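Local coordinates for AP endonuclease, family protein 2 (Mycobacterium smegmatis, PDB 5TNV) that binds magnesium in a xylose isomerase-like TIM barrel and may act as an endonuclease, at residues Asp181-Thr185 against Asn186-Leu190; Asp128-Ser132 against Phe133-Ile137. All blocks are in the same frame, centred on the assembly; numbering follows the deposited sequence.

Contact 1. Residues Asp181-Thr185 against Asn186-Leu190; sequences DHART and NGIQL
Ala183 and Ile188 are joined by the long bond of a Schellman motif, which stops the helix ending at Thr185 and turns the chain toward the strand that starts at Gln189. Ile188 N reaches back to Ala183 O at 3.0 Å with an N-H...O angle of 166°. Gly187 N gives the inner bond to Arg184 O, also 3.0 Å, and Gly187 itself sits at positive phi, the backbone turn the motif is built on. One step earlier, Asn186 N still makes a helical bond to His182 O at 3.1 Å, with a second, weak one to Ala183 O.

The polar side chains gather on one flank. With CG anti to the carbonyl carbon (chi1 -74°), the Asn186 amide turns back along the helix, its CG 3.7 Å from His182 O, and the amide plane stands 74° from the His182 ring. Asn186 ND2 lies 3.7 Å from His182 NE2, but the two do not bond each other: both donate to Asp128 on the neighbouring helix, and Asn186 ND2 has Ile127 O as well. His182 ND1 pairs with His124 ND1, the two rings meeting. A water bridges the two side chains, donating to Asn186 OD1 at 2.7 Å and accepting weakly from His182 NE2. On the helix, Arg184 pairs with Asp181 and, through NE, with Asp216.

Apolar contact falls to Ala183 and Ile188. Ala183 CB meets Ile188 CG1 at 4.0 Å, and the same CG1 touches Ala183 O.

Beyond the turn, Ile188 packs on Ala130 of helix 116-133 and Val138 of strand 137-141. Gln189 and Leu190 enter the barrel sheet, bonded through their backbones to neighbouring strands, with Leu190 folded back onto Val176 and Leu179 of helix 169-185.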
ATOM      1  N   ASP A 181     -35.921   4.261  20.642  1.00  7.02           N
ATOM      2  CA  ASP A 181     -37.018   3.550  21.302  1.00  7.22           C
ATOM      3  C   ASP A 181     -37.433   2.319  20.515  1.00  6.98           C
ATOM      4  O   ASP A 181     -37.661   1.228  21.077  1.00  7.64           O
ATOM      5  CB  ASP A 181     -38.211   4.458  21.541  1.00  8.39           C
ATOM      6  CG  ASP A 181     -38.047   5.575  22.514  1.00  9.56           C
ATOM      7  OD1 ASP A 181     -37.139   5.506  23.352  1.00 11.68           O
ATOM      8  OD2 ASP A 181     -38.860   6.511  22.448  1.00 12.60           O
ATOM      9  N   HIS A 182     -37.554   2.478  19.202  1.00  7.11           N
ATOM     10  CA  HIS A 182     -37.979   1.378  18.307  1.00  7.16           C
ATOM     11  C   HIS A 182     -36.922   0.281  18.278  1.00  6.47           C
ATOM     12  O   HIS A 182     -37.243  -0.905  18.360  1.00  7.04           O
ATOM     13  CB  HIS A 182     -38.375   1.949  16.961  1.00  6.54           C
ATOM     14  CG  HIS A 182     -39.024   0.994  16.022  1.00  6.71           C
ATOM     15  ND1 HIS A 182     -39.334   1.399  14.746  1.00  7.30           N
ATOM     16  CD2 HIS A 182     -39.432  -0.289  16.153  1.00  7.28           C
ATOM     17  CE1 HIS A 182     -39.912   0.345  14.145  1.00  7.44           C
ATOM     18  NE2 HIS A 182     -39.980  -0.663  14.963  1.00  7.51           N
ATOM     19  N   ALA A 183     -35.669   0.713  18.141  1.00  6.53           N
ATOM     20  CA  ALA A 183     -34.561  -0.272  18.178  1.00  6.42           C
ATOM     21  C   ALA A 183     -34.595  -1.098  19.447  1.00  6.69           C
ATOM     22  O   ALA A 183     -34.491  -2.325  19.423  1.00  7.21           O
ATOM     23  CB  ALA A 183     -33.223   0.476  17.988  1.00  7.08           C
ATOM     24  N   ARG A 184     -34.699  -0.402  20.603  1.00  7.17           N
ATOM     25  CA  ARG A 184     -34.723  -1.105  21.881  1.00  7.24           C
ATOM     26  C   ARG A 184     -35.821  -2.160  21.949  1.00  6.76           C
ATOM     27  O   ARG A 184     -35.616  -3.302  22.332  1.00  8.01           O
ATOM     28  CB  ARG A 184     -34.874  -0.118  23.025  1.00  7.95           C
ATOM     29  CG  ARG A 184     -34.661  -0.729  24.393  1.00 11.53           C
ATOM     30  CD  ARG A 184     -35.202   0.009  25.559  1.00 20.09           C
ATOM     31  NE  ARG A 184     -34.623   1.241  25.911  1.00 23.96           N
ATOM     32  CZ  ARG A 184     -35.208   2.449  25.890  1.00 18.19           C
ATOM     33  NH1 ARG A 184     -34.454   3.444  26.305  1.00 18.59           N
ATOM     34  NH2 ARG A 184     -36.438   2.725  25.474  1.00 23.54           N
ATOM     35  N   THR A 185     -37.017  -1.773  21.528  1.00  7.11           N
ATOM     36  CA  THR A 185     -38.156  -2.712  21.515  1.00  7.65           C
ATOM     37  C   THR A 185     -37.864  -3.936  20.659  1.00  8.13           C
ATOM     38  O   THR A 185     -38.310  -5.041  20.979  1.00  9.01           O
ATOM     39  CB  THR A 185     -39.386  -1.967  21.006  1.00  8.36           C
ATOM     40  OG1 THR A 185     -39.638  -0.929  21.952  1.00  8.89           O
ATOM     41  CG2 THR A 185     -40.599  -2.893  20.853  1.00  9.81           C
ATOM     42  N   ASN A 186     -37.129  -3.767  19.575  1.00  7.32           N
ATOM     43  CA  ASN A 186     -36.769  -4.833  18.666  1.00  7.45           C
ATOM     44  C   ASN A 186     -35.513  -5.594  19.038  1.00  7.57           C
ATOM     45  O   ASN A 186     -35.084  -6.462  18.279  1.00  9.76           O
ATOM     46  CB  ASN A 186     -36.684  -4.326  17.232  1.00  8.01           C
ATOM     47  CG  ASN A 186     -38.051  -4.068  16.640  1.00  8.56           C
ATOM     48  OD1 ASN A 186     -39.084  -4.113  17.317  1.00 10.36           O
ATOM     49  ND2 ASN A 186     -38.100  -3.865  15.330  1.00  8.36           N
ATOM     50  N   GLY A 187     -34.957  -5.303  20.208  1.00  7.69           N
ATOM     51  CA  GLY A 187     -33.791  -6.029  20.685  1.00  8.26           C
ATOM     52  C   GLY A 187     -32.502  -5.647  19.969  1.00  7.55           C
ATOM     53  O   GLY A 187     -31.549  -6.446  20.063  1.00  9.85           O
ATOM     54  N   ILE A 188     -32.435  -4.508  19.310  1.00  6.49           N
ATOM     55  CA  ILE A 188     -31.252  -4.099  18.577  1.00  6.70           C
ATOM     56  C   ILE A 188     -30.869  -2.704  19.028  1.00  6.38           C
ATOM     57  O   ILE A 188     -31.444  -2.147  19.966  1.00  6.80           O
ATOM     58  CB  ILE A 188     -31.501  -4.202  17.051  1.00  6.88           C
ATOM     59  CG1 ILE A 188     -32.500  -3.197  16.518  1.00  7.69           C
ATOM     60  CG2 ILE A 188     -31.859  -5.609  16.651  1.00  8.42           C
ATOM     61  CD1 ILE A 188     -32.407  -2.958  15.023  1.00 11.12           C
ATOM     62  N   GLN A 189     -29.872  -2.100  18.371  1.00  6.51           N
ATOM     63  CA  GLN A 189     -29.492  -0.727  18.676  1.00  6.37           C
ATOM     64  C   GLN A 189     -29.362   0.103  17.413  1.00  5.77           C
ATOM     65  O   GLN A 189     -29.143  -0.439  16.301  1.00  6.16           O
ATOM     66  CB  GLN A 189     -28.200  -0.655  19.481  1.00  6.90           C
ATOM     67  CG  GLN A 189     -28.288  -1.328  20.828  1.00  7.55           C
ATOM     68  CD  GLN A 189     -27.039  -1.109  21.680  1.00 10.03           C
ATOM     69  OE1 GLN A 189     -26.276  -0.200  21.488  1.00 14.50           O
ATOM     70  NE2 GLN A 189     -26.886  -1.953  22.669  1.00 16.92           N
ATOM     71  N   LEU A 190     -29.482   1.419  17.601  1.00  5.99           N
ATOM     72  CA  LEU A 190     -29.166   2.435  16.601  1.00  5.58           C
ATOM     73  C   LEU A 190     -27.720   2.904  16.783  1.00  5.37           C
ATOM     74  O   LEU A 190     -27.307   3.088  17.940  1.00  6.17           O
ATOM     75  CB  LEU A 190     -30.118   3.610  16.764  1.00  6.07           C
ATOM     76  CG  LEU A 190     -30.059   4.677  15.653  1.00  6.32           C
ATOM     77  CD1 LEU A 190     -30.736   4.145  14.408  1.00  7.40           C
ATOM     78  CD2 LEU A 190     -30.696   5.946  16.167  1.00  7.40           C
TER
HETATM   79  O   HOH W   1     -41.438  -3.036  16.450  1.00 11.92           O

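Contact 2. Residues Asp128-Ser132 against Phe133-Ile137; sequences DLAPS and FGATI
One carbonyl, Ala130 O, takes two N-H donors where helix 116-133 ends in a Schellman turn, with Gly134 at positive phi (83°). The outer bond runs from Ala135 N to Ala130 O at 3.1 Å, the inner one from Gly134 N to Pro131 O at 3.0 Å. Ala130 O also accepts from Phe133 N, again at 3.1 Å, and its two donors arrive on opposite faces of the carbonyl plane, so one oxygen is gripped from both sides. Pro131 has no N-H to offer the preceding turn, and the helix is kinked here.

Phe133 N has turned to Ala130 O instead of Leu129 O, and the Ser132 hydroxyl takes its place on Leu129 O. Ser132 OG is tucked between its own backbone N and carbonyl carbon (chi1 78°), which swings the hydroxyl back along the helix to donate to Leu129 O at 2.7 Å, in the carbonyl plane and on a lone pair. Ser132 N adds only a weak bond to the same oxygen.

The Phe133 ring lies beside this pair. Its CD2 edge comes within 3.4 Å of Leu129 O, which sits near the ring plane, while Ser132 OG is 3.5 Å from the same CD2 and approaches obliquely. The ring packs on Phe89 and Leu93 of helix 83-95 and on Ile100 of strand 99-104, which Ala135 also touches. Ala130 CB and Ala135 CB meet at 4.0 Å.

Arg90 draws the polar and aromatic parts together, bonding Ser132 OG through NH1 and making a cation-pi contact with Phe133. Leu129 O is thus taken up by the serine hydroxyl and the ring edge, and Ala130 O is satisfied by its two N-H donors. The partial negative charge of the helix end probably also makes it a congenial neighbour for the arginine.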
ATOM      1  N   ASP A 128     -37.512  -2.556  11.780  1.00  6.42           N
ATOM      2  CA  ASP A 128     -38.350  -3.742  11.741  1.00  7.74           C
ATOM      3  C   ASP A 128     -37.801  -4.877  10.915  1.00  7.31           C
ATOM      4  O   ASP A 128     -37.951  -6.026  11.298  1.00 10.07           O
ATOM      5  CB  ASP A 128     -39.787  -3.372  11.239  1.00  8.53           C
ATOM      6  CG  ASP A 128     -40.581  -2.734  12.357  1.00  7.85           C
ATOM      7  OD1 ASP A 128     -40.381  -3.003  13.571  1.00  9.25           O
ATOM      8  OD2 ASP A 128     -41.457  -1.926  12.012  1.00 10.11           O
ATOM      9  N   LEU A 129     -37.097  -4.583   9.816  1.00  6.40           N
ATOM     10  CA  LEU A 129     -36.511  -5.624   8.997  1.00  6.78           C
ATOM     11  C   LEU A 129     -35.300  -6.280   9.628  1.00  6.99           C
ATOM     12  O   LEU A 129     -35.054  -7.502   9.444  1.00  7.26           O
ATOM     13  CB  LEU A 129     -36.116  -5.066   7.598  1.00  7.02           C
ATOM     14  CG  LEU A 129     -37.328  -4.828   6.682  1.00  7.65           C
ATOM     15  CD1 LEU A 129     -36.990  -3.867   5.559  1.00  9.73           C
ATOM     16  CD2 LEU A 129     -37.813  -6.155   6.127  1.00 12.33           C
ATOM     17  N   ALA A 130     -34.502  -5.503  10.346  1.00  7.60           N
ATOM     18  CA  ALA A 130     -33.202  -5.992  10.836  1.00  7.87           C
ATOM     19  C   ALA A 130     -33.290  -7.273  11.600  1.00  8.22           C
ATOM     20  O   ALA A 130     -32.528  -8.210  11.343  1.00  7.91           O
ATOM     21  CB  ALA A 130     -32.531  -4.867  11.598  1.00  9.56           C
ATOM     22  N   PRO A 131     -34.161  -7.454  12.613  1.00  9.55           N
ATOM     23  CA  PRO A 131     -34.137  -8.695  13.357  1.00  9.97           C
ATOM     24  C   PRO A 131     -34.447  -9.926  12.495  1.00  8.57           C
ATOM     25  O   PRO A 131     -33.977 -11.009  12.825  1.00  8.25           O
ATOM     26  CB  PRO A 131     -35.259  -8.536  14.420  1.00 13.17           C
ATOM     27  CG  PRO A 131     -35.500  -7.080  14.518  1.00 12.81           C
ATOM     28  CD  PRO A 131     -35.163  -6.518  13.161  1.00 11.92           C
ATOM     29  N   SER A 132     -35.229  -9.750  11.437  1.00  8.73           N
ATOM     30  CA  SER A 132     -35.545 -10.900  10.603  1.00  8.73           C
ATOM     31  C   SER A 132     -34.305 -11.491   9.929  1.00  7.78           C
ATOM     32  O   SER A 132     -34.343 -12.661   9.588  1.00  9.07           O
ATOM     33  CB  SER A 132     -36.598 -10.566   9.547  1.00 11.22           C
ATOM     34  OG  SER A 132     -36.048  -9.846   8.437  1.00  8.72           O
ATOM     35  N   PHE A 133     -33.271 -10.700   9.744  1.00  7.15           N
ATOM     36  CA  PHE A 133     -32.005 -11.131   9.160  1.00  6.87           C
ATOM     37  C   PHE A 133     -30.984 -11.528  10.204  1.00  7.28           C
ATOM     38  O   PHE A 133     -29.910 -12.005   9.861  1.00  8.45           O
ATOM     39  CB  PHE A 133     -31.436 -10.004   8.287  1.00  7.78           C
ATOM     40  CG  PHE A 133     -32.211  -9.751   7.006  1.00  7.55           C
ATOM     41  CD1 PHE A 133     -31.988 -10.560   5.904  1.00  7.41           C
ATOM     42  CD2 PHE A 133     -33.150  -8.749   6.894  1.00  9.55           C
ATOM     43  CE1 PHE A 133     -32.669 -10.329   4.744  1.00  7.77           C
ATOM     44  CE2 PHE A 133     -33.851  -8.533   5.721  1.00 11.29           C
ATOM     45  CZ  PHE A 133     -33.611  -9.348   4.643  1.00  9.54           C
ATOM     46  N   GLY A 134     -31.273 -11.291  11.477  1.00  6.73           N
ATOM     47  CA  GLY A 134     -30.323 -11.466  12.563  1.00  7.67           C
ATOM     48  C   GLY A 134     -29.388 -10.260  12.755  1.00  6.59           C
ATOM     49  O   GLY A 134     -28.378 -10.353  13.471  1.00  8.00           O
ATOM     50  N   ALA A 135     -29.678  -9.143  12.112  1.00  6.40           N
ATOM     51  CA  ALA A 135     -28.854  -7.964  12.248  1.00  6.43           C
ATOM     52  C   ALA A 135     -29.090  -7.286  13.606  1.00  6.12           C
ATOM     53  O   ALA A 135     -30.208  -7.315  14.146  1.00  8.38           O
ATOM     54  CB  ALA A 135     -29.131  -6.962  11.140  1.00  6.80           C
ATOM     55  N   THR A 136     -28.044  -6.688  14.147  1.00  5.89           N
ATOM     56  CA  THR A 136     -28.112  -6.108  15.501  1.00  6.12           C
ATOM     57  C   THR A 136     -27.966  -4.595  15.526  1.00  5.62           C
ATOM     58  O   THR A 136     -28.092  -3.996  16.592  1.00  5.82           O
ATOM     59  CB  THR A 136     -27.079  -6.737  16.456  1.00  7.08           C
ATOM     60  OG1 THR A 136     -25.769  -6.451  15.939  1.00  7.29           O
ATOM     61  CG2 THR A 136     -27.266  -8.252  16.542  1.00  8.76           C
ATOM     62  N   ILE A 137     -27.727  -3.964  14.358  1.00  5.22           N
ATOM     63  CA  ILE A 137     -27.516  -2.537  14.260  1.00  5.20           C
ATOM     64  C   ILE A 137     -28.222  -1.988  13.044  1.00  4.91           C
ATOM     65  O   ILE A 137     -28.108  -2.567  11.950  1.00  5.17           O
ATOM     66  CB  ILE A 137     -26.006  -2.200  14.150  1.00  5.28           C
ATOM     67  CG1 ILE A 137     -25.224  -2.498  15.425  1.00  5.71           C
ATOM     68  CG2 ILE A 137     -25.787  -0.745  13.635  1.00  5.87           C
ATOM     69  CD1 ILE A 137     -25.563  -1.513  16.572  1.00  7.18           C
TER

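Overall arrangement
From the N terminus, contact 2 comes first, closing the turn between helix 116-133 and strand 137-141; contact 1 follows, turning helix 169-185 into strand 189-193. They are in series, neither enclosing nor crossing the other, and each is a helix-to-strand return of the TIM barrel. The two strands they lead into are parallel neighbours in the sheet, so the turns lie side by side, centres 10 Å apart. Asp128 joins the two helix ends, while Ile188 packs on the backbone oxygens of Ala135 and Thr136. The magnesium ion lies about 14 Å from the Leu190 side chain; one of its ligands, Glu193, is at the far end of strand 189-193.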